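Local coordinates for protein EmGH1 (Erythrobacter marinus, PDB 5Z87) that is a glycoside hydrolase of family 3, probably a beta-glucosidase that releases terminal glucose from beta-glucosides, at residues Val693-Thr698 / Val731-Gly736. Numbering follows the deposited sequence.
Sequences VSVRNT and VLLEPG
N697 donates from ND2 to the backbone O of L733 across 3.1 Å. The acceptor lies close to the N697 amide plane, yet ND2 stands above the L733 carbonyl plane, 63° out of it. CG, anti to the backbone N (chi1 -175°), lies beside E734 O and P735 CA. The same ND2 also donates to R701 O, while OD1 accepts from T669 OG1 and G699 N, so both ends of this buried amide are held. An alanine here would probably leave L733 O and R701 O without this donor and T669 OG1 and G699 N without this acceptor. Backbone to backbone, G736 N donates to N697 O at 2.8 Å.

The apolar contacts lie between the strands, whose short segments run at 40° to each other. CD1 of L733 reaches CG2 of V695 at 3.9 Å, and CB of L733 packs on CB of N697. Beyond them CG1 of V695 meets CG2 of V731 at 4.2 Å. F671 touches both V695 and L733.

Strands 689-697 and 724-733 belong to different sheets of the fibronectin type III-like sandwich: valine and leucine side chains meet between the sheets, and N697, by its amide and its backbone O, holds the chain where it turns from strand 724-733 to strand 738-745 of the other sheet.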
# COMPACT_ATOMS: atom_id res chain seq x y z
N VAL A 693 -27.67 -23.60 6.51
CA VAL A 693 -27.58 -23.35 5.07
C VAL A 693 -27.76 -24.68 4.37
O VAL A 693 -26.95 -25.60 4.57
CB VAL A 693 -26.22 -22.74 4.67
CG1 VAL A 693 -26.20 -22.43 3.16
CG2 VAL A 693 -25.88 -21.53 5.51
N SER A 694 -28.78 -24.80 3.53
CA SER A 694 -28.95 -26.01 2.74
C SER A 694 -28.18 -25.92 1.44
O SER A 694 -28.14 -24.87 0.79
CB SER A 694 -30.43 -26.29 2.45
OG SER A 694 -30.97 -25.37 1.53
N VAL A 695 -27.54 -27.03 1.07
CA VAL A 695 -26.83 -27.16 -0.19
C VAL A 695 -27.20 -28.51 -0.80
O VAL A 695 -27.23 -29.53 -0.11
CB VAL A 695 -25.32 -27.01 0.01
CG1 VAL A 695 -24.88 -27.85 1.18
CG2 VAL A 695 -24.57 -27.41 -1.25
N ARG A 696 -27.50 -28.51 -2.10
CA ARG A 696 -27.99 -29.68 -2.81
C ARG A 696 -27.10 -29.92 -4.01
O ARG A 696 -26.75 -28.97 -4.73
CB ARG A 696 -29.45 -29.49 -3.27
CG ARG A 696 -30.00 -30.64 -4.12
CD ARG A 696 -31.40 -30.34 -4.69
NE ARG A 696 -32.42 -30.21 -3.65
CZ ARG A 696 -32.86 -29.05 -3.17
NH1 ARG A 696 -32.37 -27.90 -3.64
NH2 ARG A 696 -33.79 -29.03 -2.22
N ASN A 697 -26.70 -31.18 -4.21
CA ASN A 697 -25.97 -31.57 -5.41
C ASN A 697 -26.98 -31.65 -6.55
O ASN A 697 -27.78 -32.58 -6.63
CB ASN A 697 -25.26 -32.90 -5.19
CG ASN A 697 -24.39 -33.31 -6.36
OD1 ASN A 697 -24.53 -32.80 -7.47
ND2 ASN A 697 -23.48 -34.23 -6.11
N THR A 698 -26.94 -30.66 -7.43
CA THR A 698 -27.88 -30.53 -8.53
C THR A 698 -27.32 -31.07 -9.84
O THR A 698 -27.88 -30.79 -10.91
CB THR A 698 -28.28 -29.07 -8.70
OG1 THR A 698 -27.13 -28.34 -9.11
CG2 THR A 698 -28.80 -28.49 -7.39
N VAL A 731 -18.42 -30.04 2.39
CA VAL A 731 -19.40 -31.12 2.40
C VAL A 731 -19.17 -32.01 1.18
O VAL A 731 -18.68 -31.56 0.14
CB VAL A 731 -20.86 -30.62 2.41
CG1 VAL A 731 -21.13 -29.82 3.66
CG2 VAL A 731 -21.17 -29.81 1.16
N LEU A 732 -19.52 -33.28 1.34
CA LEU A 732 -19.50 -34.26 0.27
C LEU A 732 -20.93 -34.71 0.03
O LEU A 732 -21.63 -35.06 0.98
CB LEU A 732 -18.61 -35.46 0.64
CG LEU A 732 -18.70 -36.70 -0.27
CD1 LEU A 732 -18.20 -36.40 -1.69
CD2 LEU A 732 -17.93 -37.88 0.34
N LEU A 733 -21.37 -34.65 -1.22
CA LEU A 733 -22.77 -34.90 -1.57
C LEU A 733 -22.86 -35.84 -2.76
O LEU A 733 -22.14 -35.67 -3.75
CB LEU A 733 -23.51 -33.58 -1.90
CG LEU A 733 -23.71 -32.55 -0.79
CD1 LEU A 733 -24.39 -31.26 -1.32
CD2 LEU A 733 -24.51 -33.16 0.33
N GLU A 734 -23.78 -36.81 -2.66
CA GLU A 734 -24.17 -37.65 -3.78
C GLU A 734 -25.11 -36.87 -4.70
O GLU A 734 -25.75 -35.91 -4.28
CB GLU A 734 -24.85 -38.92 -3.29
CG GLU A 734 -23.97 -39.87 -2.49
CD GLU A 734 -22.75 -40.32 -3.27
OE1 GLU A 734 -22.87 -40.53 -4.50
OE2 GLU A 734 -21.66 -40.45 -2.67
N PRO A 735 -25.22 -37.27 -5.97
CA PRO A 735 -26.17 -36.60 -6.86
C PRO A 735 -27.55 -36.57 -6.24
O PRO A 735 -28.07 -37.59 -5.78
CB PRO A 735 -26.12 -37.45 -8.13
CG PRO A 735 -24.74 -38.00 -8.14
CD PRO A 735 -24.40 -38.27 -6.68
N GLY A 736 -28.13 -35.37 -6.17
CA GLY A 736 -29.44 -35.17 -5.57
C GLY A 736 -29.45 -35.04 -4.06
O GLY A 736 -30.47 -34.64 -3.50